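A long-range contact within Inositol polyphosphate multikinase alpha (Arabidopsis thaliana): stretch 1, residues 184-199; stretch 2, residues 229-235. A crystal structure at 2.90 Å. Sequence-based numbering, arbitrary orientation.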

# COMPACT_ATOMS: atom_id res chain seq x y z
N SER A 184 -10.49 -2.32 -22.59
CA SER A 184 -11.37 -2.84 -21.55
C SER A 184 -10.94 -4.21 -21.01
O SER A 184 -11.46 -4.68 -20.00
N HIS A 185 -9.97 -4.84 -21.67
CA HIS A 185 -9.41 -6.10 -21.17
C HIS A 185 -7.91 -5.98 -20.98
O HIS A 185 -7.25 -6.97 -20.69
N GLY A 186 -7.39 -4.78 -21.14
CA GLY A 186 -5.96 -4.56 -21.10
C GLY A 186 -5.34 -4.78 -19.74
O GLY A 186 -6.00 -5.24 -18.79
N ILE A 187 -4.07 -4.43 -19.62
CA ILE A 187 -3.37 -4.63 -18.39
C ILE A 187 -3.93 -3.75 -17.27
O ILE A 187 -3.97 -4.17 -16.11
N LEU A 188 -4.41 -2.56 -17.62
CA LEU A 188 -4.88 -1.65 -16.59
C LEU A 188 -6.08 -2.27 -15.88
O LEU A 188 -6.06 -2.48 -14.66
N THR A 189 -7.09 -2.65 -16.66
CA THR A 189 -8.25 -3.34 -16.14
C THR A 189 -7.82 -4.52 -15.29
O THR A 189 -8.33 -4.73 -14.19
N GLN A 190 -6.90 -5.32 -15.81
CA GLN A 190 -6.44 -6.50 -15.11
C GLN A 190 -5.77 -6.11 -13.79
O GLN A 190 -6.13 -6.62 -12.73
N LEU A 191 -4.84 -5.16 -13.84
CA LEU A 191 -4.16 -4.73 -12.62
C LEU A 191 -5.16 -4.22 -11.57
O LEU A 191 -5.01 -4.46 -10.37
N LEU A 192 -6.21 -3.54 -12.06
CA LEU A 192 -7.25 -3.03 -11.20
C LEU A 192 -8.03 -4.12 -10.48
O LEU A 192 -8.23 -4.04 -9.25
N GLU A 193 -8.45 -5.14 -11.22
CA GLU A 193 -9.10 -6.29 -10.61
C GLU A 193 -8.29 -6.88 -9.46
O GLU A 193 -8.85 -7.20 -8.40
N LEU A 194 -6.99 -7.03 -9.67
CA LEU A 194 -6.10 -7.53 -8.64
C LEU A 194 -6.06 -6.58 -7.44
O LEU A 194 -5.97 -7.02 -6.28
N LYS A 195 -6.05 -5.28 -7.71
CA LYS A 195 -6.02 -4.30 -6.64
C LYS A 195 -7.22 -4.49 -5.73
O LYS A 195 -7.07 -4.72 -4.52
N THR A 196 -8.42 -4.40 -6.31
CA THR A 196 -9.62 -4.65 -5.56
C THR A 196 -9.37 -5.84 -4.68
O THR A 196 -9.43 -5.74 -3.47
N TRP A 197 -9.05 -6.98 -5.28
CA TRP A 197 -8.88 -8.19 -4.51
C TRP A 197 -7.92 -7.96 -3.34
O TRP A 197 -8.23 -8.33 -2.21
N PHE A 198 -6.79 -7.31 -3.60
CA PHE A 198 -5.77 -7.16 -2.57
C PHE A 198 -6.19 -6.23 -1.45
O PHE A 198 -5.60 -6.23 -0.36
N GLU A 199 -7.23 -5.45 -1.70
CA GLU A 199 -7.81 -4.60 -0.68
C GLU A 199 -8.43 -5.45 0.42
O GLU A 199 -8.17 -5.22 1.61
N ARG A 229 -3.68 -9.22 -27.19
CA ARG A 229 -3.98 -10.26 -26.19
C ARG A 229 -3.09 -10.14 -24.93
O ARG A 229 -2.47 -11.12 -24.51
N PRO A 230 -3.07 -8.95 -24.30
CA PRO A 230 -2.22 -8.67 -23.14
C PRO A 230 -2.65 -9.46 -21.91
O PRO A 230 -3.84 -9.66 -21.70
N GLN A 231 -1.70 -9.86 -21.08
CA GLN A 231 -2.04 -10.62 -19.89
C GLN A 231 -1.15 -10.42 -18.69
O GLN A 231 0.07 -10.33 -18.81
N VAL A 232 -1.78 -10.44 -17.51
CA VAL A 232 -1.11 -10.27 -16.23
C VAL A 232 -1.10 -11.57 -15.45
O VAL A 232 -2.06 -12.35 -15.50
N LYS A 233 -0.03 -11.80 -14.70
CA LYS A 233 0.08 -12.98 -13.84
C LYS A 233 1.11 -12.76 -12.74
O LYS A 233 1.98 -11.90 -12.85
N LEU A 234 0.95 -13.49 -11.64
CA LEU A 234 1.88 -13.42 -10.55
C LEU A 234 2.72 -14.66 -10.58
O LEU A 234 2.21 -15.74 -10.84
N VAL A 235 3.99 -14.53 -10.22
CA VAL A 235 4.90 -15.66 -10.23
C VAL A 235 5.77 -15.69 -8.98
O VAL A 235 5.73 -14.79 -8.18

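Helix 187-199 lies over strand 231-235 with the helix and the strand running roughly the same way, their axes 33° apart and 8.1 Å apart at closest approach. Strand geometry alternates the side chains: Val-232 and Leu-234 point toward the helix, while Gln-231 and Lys-233 point away and find polar partners elsewhere in the structure.

The polar centre of the contact is Gln-190, whose side chain (chi1 m, chi2 t, chi3 42°) points toward the strand and uses both ends of its amide. Gln-190 OE1 accepts a hydrogen bond from the backbone N of Val-232 at 2.8 Å, with a somewhat bent N-H...O angle of 134°. Gln-190 NE2 donates to the backbone O of Pro-230 at 3.0 Å, nearly straight at 167°, and to the backbone O of His-185 at 2.6 Å. A glutamine suits this buried place because one amide supplies both an acceptor and two donor hydrogens, so it can satisfy a strand NH and two carbonyls at once. Within the loop before the helix, Ser-184 OG and His-185 ND1 share a hydrogen bond of 2.8 Å.

Around this amide the packing is apolar. Leu-194 (m, t) and Phe-198 (chi1 -91°) point toward the strand; Ile-187 (m, chi2 -146°) and Leu-191 (m, t) start sideways and bring their ends nearer. Pro-230, which has no backbone NH to satisfy, sets its CG 3.9 Å from the CA of Gly-186, the N-cap residue, and its CB 3.9 Å from Ile-187 CG1. Val-232 (chi1 t) is the most covered residue: its CG2 meets Ile-187 CG2 at 3.7 Å and lies 3.4 Å from Gln-190 OE1, and its CG1 meets Leu-194 CD1 at 3.8 Å and Leu-191 CD2 at 4.1 Å. Farther along, Leu-234 (m, p) places CD1 4.0 Å from Leu-194 CD2 and CD2 4.3 Å from Phe-198 CZ, at the ring edge.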

# COMPACT_ATOMS: atom_id res chain seq x y z
CB SER A 184 -12.81 -2.89 -22.05
OG SER A 184 -13.00 -4.01 -22.88
CB HIS A 185 -9.72 -7.24 -22.12
CG HIS A 185 -11.17 -7.61 -22.18
ND1 HIS A 185 -12.16 -6.69 -22.49
CD2 HIS A 185 -11.79 -8.81 -22.04
CE1 HIS A 185 -13.33 -7.31 -22.51
NE2 HIS A 185 -13.13 -8.59 -22.25
CB ILE A 187 -1.88 -4.40 -18.59
CG1 ILE A 187 -1.34 -5.45 -19.56
CG2 ILE A 187 -1.14 -4.41 -17.24
CD1 ILE A 187 0.07 -5.88 -19.28
CB LEU A 188 -5.24 -0.27 -17.16
CG LEU A 188 -5.52 0.77 -16.06
CD1 LEU A 188 -4.34 0.87 -15.14
CD2 LEU A 188 -5.92 2.16 -16.61
CB THR A 189 -9.13 -3.86 -17.27
OG1 THR A 189 -9.53 -2.77 -18.11
CG2 THR A 189 -10.36 -4.56 -16.71
CB GLN A 190 -5.51 -7.35 -16.00
CG GLN A 190 -6.23 -8.00 -17.17
CD GLN A 190 -5.29 -8.72 -18.16
OE1 GLN A 190 -4.33 -9.41 -17.76
NE2 GLN A 190 -5.60 -8.61 -19.45
CB LEU A 191 -3.13 -3.66 -12.93
CG LEU A 191 -1.82 -4.15 -13.54
CD1 LEU A 191 -0.82 -3.00 -13.69
CD2 LEU A 191 -1.23 -5.25 -12.69
CB LEU A 192 -8.20 -2.15 -11.99
CG LEU A 192 -7.62 -0.76 -12.26
CD1 LEU A 192 -8.53 0.03 -13.17
CD2 LEU A 192 -7.27 0.03 -10.97
CB GLU A 193 -9.37 -7.37 -11.64
CG GLU A 193 -10.65 -7.15 -12.41
CD GLU A 193 -11.00 -8.33 -13.25
OE1 GLU A 193 -10.13 -9.21 -13.44
OE2 GLU A 193 -12.14 -8.37 -13.74
CB LEU A 194 -4.69 -7.70 -9.19
CG LEU A 194 -4.34 -8.99 -9.90
CD1 LEU A 194 -3.27 -8.72 -10.92
CD2 LEU A 194 -3.87 -10.02 -8.90
CB LYS A 195 -5.99 -2.88 -7.18
CG LYS A 195 -6.16 -1.82 -6.09
CD LYS A 195 -6.32 -0.46 -6.69
CE LYS A 195 -7.19 0.41 -5.83
NZ LYS A 195 -8.06 1.32 -6.68
CB THR A 196 -10.79 -4.98 -6.44
OG1 THR A 196 -11.17 -3.82 -7.19
CG2 THR A 196 -11.97 -5.44 -5.59
CB TRP A 197 -8.40 -9.35 -5.39
CG TRP A 197 -8.33 -10.67 -4.65
CD1 TRP A 197 -9.36 -11.31 -4.03
CD2 TRP A 197 -7.18 -11.52 -4.50
NE1 TRP A 197 -8.91 -12.48 -3.46
CE2 TRP A 197 -7.58 -12.64 -3.75
CE3 TRP A 197 -5.84 -11.43 -4.92
CZ2 TRP A 197 -6.69 -13.66 -3.39
CZ3 TRP A 197 -4.96 -12.45 -4.55
CH2 TRP A 197 -5.39 -13.55 -3.80
CB PHE A 198 -4.46 -6.69 -3.18
CG PHE A 198 -3.56 -7.80 -3.58
CD1 PHE A 198 -2.56 -8.24 -2.72
CD2 PHE A 198 -3.69 -8.41 -4.82
CE1 PHE A 198 -1.72 -9.28 -3.09
CE2 PHE A 198 -2.85 -9.43 -5.19
CZ PHE A 198 -1.87 -9.88 -4.32
CB GLU A 199 -8.83 -3.64 -1.30
CG GLU A 199 -8.20 -2.78 -2.40
CD GLU A 199 -9.00 -1.54 -2.78
OE1 GLU A 199 -10.13 -1.66 -3.30
OE2 GLU A 199 -8.41 -0.45 -2.71
CB ARG A 229 -3.86 -11.65 -26.84
CG ARG A 229 -4.52 -12.77 -26.03
CD ARG A 229 -5.30 -13.74 -26.93
NE ARG A 229 -4.44 -14.50 -27.84
CZ ARG A 229 -3.59 -15.46 -27.45
NH1 ARG A 229 -3.43 -15.74 -26.16
NH2 ARG A 229 -2.87 -16.12 -28.36
CB PRO A 230 -2.47 -7.19 -22.89
CG PRO A 230 -3.83 -6.95 -23.41
CD PRO A 230 -4.01 -7.85 -24.58
CB GLN A 231 -2.18 -12.10 -20.21
CG GLN A 231 -3.61 -12.53 -20.27
CD GLN A 231 -3.80 -13.90 -20.88
OE1 GLN A 231 -2.83 -14.58 -21.24
NE2 GLN A 231 -5.05 -14.30 -21.02
CB VAL A 232 -1.82 -9.20 -15.38
CG1 VAL A 232 -1.17 -9.09 -14.02
CG2 VAL A 232 -1.81 -7.87 -16.07
CB LYS A 233 0.40 -14.24 -14.65
CG LYS A 233 -0.75 -14.69 -15.55
CD LYS A 233 -0.78 -16.20 -15.75
CE LYS A 233 -2.20 -16.70 -16.12
NZ LYS A 233 -2.89 -15.88 -17.18
CB LEU A 234 1.12 -13.39 -9.23
CG LEU A 234 0.70 -12.05 -8.67
CD1 LEU A 234 -0.15 -11.29 -9.67
CD2 LEU A 234 -0.05 -12.27 -7.37
CB VAL A 235 5.79 -15.67 -11.50
CG1 VAL A 235 4.93 -15.66 -12.76
CG2 VAL A 235 6.74 -14.50 -11.50